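Local coordinates for lactaldehyde dehydrogenase (PDB 3PQA), which oxidises lactaldehyde to lactate with NAD in the biosynthesis of coenzyme F420, preferring NAD to NADP, at residues Glu129-Phe140 / Thr157-Lys168. Residues are numbered along the deposited sequence; the frame is centred on the assembly and turned at random.
Sequences EPVGIVGAITPF and TGNVIVHHPSSK. With SO4 (sulfate ion), chain G.
Strands 133-138 and 160-165 are the two parallel strands of a beta-alpha-beta unit whose connection is helix 145-156, and they pair from Ile133 with Val160 through Ile137 with His164. Their axes run 22° apart and approach to 4.6 Å. The evidence for parallel pairing is the shuttling of bonds: Val134 N donates to Val160 O at 2.8 Å, Val134 O receives Val162 N, and Ala136 N, Ala136 O and Thr138 N continue the pattern to Val162 O, His164 N and His164 O. Where strand 160-165 begins, the Asn159 amide stands in for a backbone carbonyl: Gly132 N donates to Asn159 OD1 at 3.0 Å, nearly straight at 166°, while Val134 CG2 packs on Asn159 CG at 3.6 Å. Met454 O takes a hydrogen bond from Asn159 ND2, so the amide is held at both ends. Just before it, Gly158 closes the connecting helix with a Schellman motif.

This pairing lies in the Rossmann-like, NAD-binding domain of the aldehyde dehydrogenase fold. Ile133, Val160 and Val162 face helix 33-44, and Ile133 CG2 meets Val162 CG2 at 4.0 Å. On the other face, with helix 145-156, CG of His163 lies opposite the backbone N (chi1 171°), carrying the ring edge-on to Thr138 with OG1 in the ring plane; NE2 and Thr138 OG1 share a hydrogen bond of 2.8 Å. ND1 is hydrogen-bonded to Tyr194 OH, so bonds at both nitrogens hold the ring's rotation. A water links Thr138 OG1 to Pro139 O, and the Pro139 side chain lies near Gly221, a probable NAD-binding residue. Beyond the strands, His164 NE2 donates at 2.7 Å to O3 of a sulfate, probably from the crystallisation liquor, that Ser167 N and Gly201 N also bind.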
loop_
_atom_site.group_PDB
_atom_site.type_symbol
_atom_site.label_atom_id
_atom_site.label_comp_id
_atom_site.label_asym_id
_atom_site.label_seq_id
_atom_site.Cartn_x
_atom_site.Cartn_y
_atom_site.Cartn_z
ATOM N N GLU B 129 -13.870 3.741 10.148
ATOM C CA GLU B 129 -14.646 4.049 11.362
ATOM C C GLU B 129 -15.021 2.756 12.081
ATOM O O GLU B 129 -15.092 1.712 11.448
ATOM C CB GLU B 129 -15.906 4.850 11.016
ATOM C CG GLU B 129 -15.588 6.210 10.379
ATOM C CD GLU B 129 -16.794 7.110 10.193
ATOM O OE1 GLU B 129 -17.940 6.618 10.289
ATOM O OE2 GLU B 129 -16.579 8.308 9.915
ATOM N N PRO B 130 -15.252 2.811 13.413
ATOM C CA PRO B 130 -15.572 1.541 14.095
ATOM C C PRO B 130 -16.823 0.826 13.595
ATOM O O PRO B 130 -17.797 1.469 13.211
ATOM C CB PRO B 130 -15.826 1.971 15.547
ATOM C CG PRO B 130 -16.048 3.461 15.509
ATOM C CD PRO B 130 -15.243 3.959 14.341
ATOM N N VAL B 131 -16.813 -0.499 13.664
ATOM C CA VAL B 131 -18.017 -1.266 13.389
ATOM C C VAL B 131 -19.108 -1.032 14.435
ATOM O O VAL B 131 -20.300 -1.124 14.117
ATOM C CB VAL B 131 -17.724 -2.771 13.247
ATOM C CG1 VAL B 131 -16.941 -3.018 11.965
ATOM C CG2 VAL B 131 -16.972 -3.320 14.470
ATOM N N GLY B 132 -18.701 -0.722 15.664
ATOM C CA GLY B 132 -19.629 -0.390 16.746
ATOM C C GLY B 132 -19.270 -1.187 17.991
ATOM O O GLY B 132 -18.264 -0.904 18.659
ATOM N N ILE B 133 -20.096 -2.182 18.302
ATOM C CA ILE B 133 -19.815 -3.106 19.392
ATOM C C ILE B 133 -19.174 -4.366 18.818
ATOM O O ILE B 133 -19.776 -5.052 17.984
ATOM C CB ILE B 133 -21.090 -3.488 20.183
ATOM C CG1 ILE B 133 -21.759 -2.231 20.762
ATOM C CG2 ILE B 133 -20.750 -4.472 21.302
ATOM C CD1 ILE B 133 -23.067 -2.506 21.543
ATOM N N VAL B 134 -17.948 -4.637 19.258
ATOM C CA VAL B 134 -17.231 -5.859 18.924
ATOM C C VAL B 134 -17.512 -6.870 20.026
ATOM O O VAL B 134 -17.207 -6.622 21.201
ATOM C CB VAL B 134 -15.709 -5.610 18.778
ATOM C CG1 VAL B 134 -14.946 -6.928 18.800
ATOM C CG2 VAL B 134 -15.414 -4.837 17.488
ATOM N N GLY B 135 -18.086 -8.004 19.627
ATOM C CA GLY B 135 -18.271 -9.145 20.527
ATOM C C GLY B 135 -17.100 -10.095 20.356
ATOM O O GLY B 135 -17.000 -10.768 19.335
ATOM N N ALA B 136 -16.203 -10.116 21.339
ATOM C CA ALA B 136 -15.007 -10.958 21.310
ATOM C C ALA B 136 -15.251 -12.208 22.142
ATOM O O ALA B 136 -15.688 -12.127 23.288
ATOM C CB ALA B 136 -13.810 -10.183 21.857
ATOM N N ILE B 137 -15.005 -13.371 21.556
ATOM C CA ILE B 137 -15.189 -14.631 22.279
ATOM C C ILE B 137 -13.869 -15.381 22.157
ATOM O O ILE B 137 -13.449 -15.718 21.052
ATOM C CB ILE B 137 -16.412 -15.421 21.746
ATOM C CG1 ILE B 137 -17.702 -14.583 21.897
ATOM C CG2 ILE B 137 -16.533 -16.768 22.458
ATOM C CD1 ILE B 137 -18.944 -15.213 21.254
ATOM N N THR B 138 -13.212 -15.595 23.293
ATOM C CA THR B 138 -11.820 -16.026 23.303
ATOM C C THR B 138 -11.666 -17.415 23.907
ATOM O O THR B 138 -12.500 -17.836 24.708
ATOM C CB THR B 138 -10.934 -15.025 24.055
ATOM O OG1 THR B 138 -11.484 -14.777 25.358
ATOM C CG2 THR B 138 -10.854 -13.702 23.272
ATOM N N PRO B 139 -10.598 -18.133 23.518
ATOM C CA PRO B 139 -10.444 -19.536 23.841
ATOM C C PRO B 139 -9.624 -19.761 25.114
ATOM O O PRO B 139 -8.992 -18.835 25.613
ATOM C CB PRO B 139 -9.668 -20.056 22.626
ATOM C CG PRO B 139 -8.747 -18.964 22.329
ATOM C CD PRO B 139 -9.548 -17.692 22.568
ATOM N N PHE B 140 -9.624 -21.000 25.602
ATOM C CA PHE B 140 -8.940 -21.350 26.837
ATOM C C PHE B 140 -7.414 -21.457 26.667
ATOM O O PHE B 140 -6.683 -21.385 27.653
ATOM C CB PHE B 140 -9.489 -22.685 27.394
ATOM C CG PHE B 140 -8.966 -23.911 26.663
ATOM C CD1 PHE B 140 -7.680 -24.402 26.917
ATOM C CD2 PHE B 140 -9.743 -24.554 25.702
ATOM C CE1 PHE B 140 -7.185 -25.512 26.242
ATOM C CE2 PHE B 140 -9.260 -25.675 25.031
ATOM C CZ PHE B 140 -7.977 -26.150 25.293
ATOM N N THR B 157 -9.398 0.795 16.883
ATOM C CA THR B 157 -10.355 1.198 15.843
ATOM C C THR B 157 -11.627 1.866 16.405
ATOM O O THR B 157 -12.580 2.111 15.665
ATOM C CB THR B 157 -10.696 0.004 14.905
ATOM O OG1 THR B 157 -11.083 -1.139 15.686
ATOM C CG2 THR B 157 -9.490 -0.359 14.058
ATOM N N GLY B 158 -11.643 2.156 17.710
ATOM C CA GLY B 158 -12.729 2.956 18.314
ATOM C C GLY B 158 -14.024 2.222 18.618
ATOM O O GLY B 158 -15.087 2.836 18.667
ATOM N N ASN B 159 -13.916 0.917 18.850
ATOM C CA ASN B 159 -15.047 0.063 19.168
ATOM C C ASN B 159 -15.248 -0.110 20.659
ATOM O O ASN B 159 -14.294 -0.151 21.413
ATOM C CB ASN B 159 -14.840 -1.323 18.578
ATOM C CG ASN B 159 -14.802 -1.309 17.079
ATOM O OD1 ASN B 159 -15.829 -1.145 16.431
ATOM N ND2 ASN B 159 -13.619 -1.488 16.515
ATOM N N VAL B 160 -16.510 -0.226 21.062
ATOM C CA VAL B 160 -16.864 -0.752 22.370
ATOM C C VAL B 160 -16.727 -2.278 22.303
ATOM O O VAL B 160 -16.983 -2.882 21.259
ATOM C CB VAL B 160 -18.308 -0.336 22.718
ATOM C CG1 VAL B 160 -18.817 -1.072 23.952
ATOM C CG2 VAL B 160 -18.359 1.180 22.937
ATOM N N ILE B 161 -16.337 -2.894 23.417
ATOM C CA ILE B 161 -16.123 -4.338 23.463
ATOM C C ILE B 161 -16.978 -5.058 24.530
ATOM O O ILE B 161 -17.039 -4.617 25.679
ATOM C CB ILE B 161 -14.657 -4.643 23.757
ATOM C CG1 ILE B 161 -13.747 -3.951 22.740
ATOM C CG2 ILE B 161 -14.414 -6.164 23.778
ATOM C CD1 ILE B 161 -12.303 -3.792 23.241
ATOM N N VAL B 162 -17.629 -6.151 24.129
ATOM C CA VAL B 162 -18.161 -7.132 25.083
ATOM C C VAL B 162 -17.418 -8.438 24.847
ATOM O O VAL B 162 -17.326 -8.929 23.710
ATOM C CB VAL B 162 -19.695 -7.298 25.003
ATOM C CG1 VAL B 162 -20.393 -5.999 25.463
ATOM C CG2 VAL B 162 -20.156 -7.690 23.605
ATOM N N HIS B 163 -16.840 -8.970 25.915
ATOM C CA HIS B 163 -15.833 -10.010 25.777
ATOM C C HIS B 163 -16.170 -11.178 26.680
ATOM O O HIS B 163 -16.185 -11.019 27.904
ATOM C CB HIS B 163 -14.470 -9.408 26.147
ATOM C CG HIS B 163 -13.360 -10.412 26.248
ATOM N ND1 HIS B 163 -12.204 -10.159 26.948
ATOM C CD2 HIS B 163 -13.229 -11.665 25.747
ATOM C CE1 HIS B 163 -11.403 -11.210 26.872
ATOM N NE2 HIS B 163 -11.999 -12.133 26.139
ATOM N N HIS B 164 -16.460 -12.332 26.075
ATOM C CA HIS B 164 -16.609 -13.572 26.824
ATOM C C HIS B 164 -15.362 -14.457 26.725
ATOM O O HIS B 164 -15.042 -14.948 25.653
ATOM C CB HIS B 164 -17.830 -14.368 26.370
ATOM C CG HIS B 164 -17.931 -15.706 27.037
ATOM N ND1 HIS B 164 -18.395 -15.852 28.328
ATOM C CD2 HIS B 164 -17.555 -16.941 26.629
ATOM C CE1 HIS B 164 -18.338 -17.129 28.670
ATOM N NE2 HIS B 164 -17.835 -17.809 27.657
ATOM N N PRO B 165 -14.670 -14.680 27.854
ATOM C CA PRO B 165 -13.511 -15.564 27.880
ATOM C C PRO B 165 -13.956 -17.003 28.151
ATOM O O PRO B 165 -14.990 -17.221 28.797
ATOM C CB PRO B 165 -12.717 -15.026 29.069
ATOM C CG PRO B 165 -13.780 -14.563 30.023
ATOM C CD PRO B 165 -14.969 -14.129 29.194
ATOM N N SER B 166 -13.197 -17.981 27.668
ATOM C CA SER B 166 -13.520 -19.370 27.958
ATOM C C SER B 166 -13.507 -19.625 29.466
ATOM O O SER B 166 -12.568 -19.241 30.159
ATOM C CB SER B 166 -12.499 -20.299 27.296
ATOM O OG SER B 166 -12.711 -21.639 27.719
ATOM N N SER B 167 -14.541 -20.301 29.955
ATOM C CA SER B 167 -14.638 -20.661 31.373
ATOM C C SER B 167 -13.619 -21.714 31.810
ATOM O O SER B 167 -13.456 -21.968 33.006
ATOM C CB SER B 167 -16.052 -21.135 31.684
ATOM O OG SER B 167 -16.984 -20.155 31.275
ATOM N N LYS B 168 -12.916 -22.304 30.845
ATOM C CA LYS B 168 -11.917 -23.329 31.140
ATOM C C LYS B 168 -10.608 -22.731 31.646
ATOM O O LYS B 168 -9.824 -23.414 32.294
ATOM C CB LYS B 168 -11.675 -24.187 29.905
ATOM C CG LYS B 168 -12.809 -25.142 29.626
ATOM C CD LYS B 168 -12.684 -25.739 28.245
ATOM C CE LYS B 168 -13.985 -26.402 27.836
ATOM N NZ LYS B 168 -13.944 -26.565 26.372
HETATM S S SO4 G . -17.372 -21.746 28.061
HETATM O O1 SO4 G . -16.174 -22.546 28.281
HETATM O O2 SO4 G . -18.407 -22.092 29.037
HETATM O O3 SO4 G . -17.025 -20.344 28.213
HETATM O O4 SO4 G . -17.892 -21.992 26.724
HETATM O O HOH W 1 -10.128 -16.591 26.764
#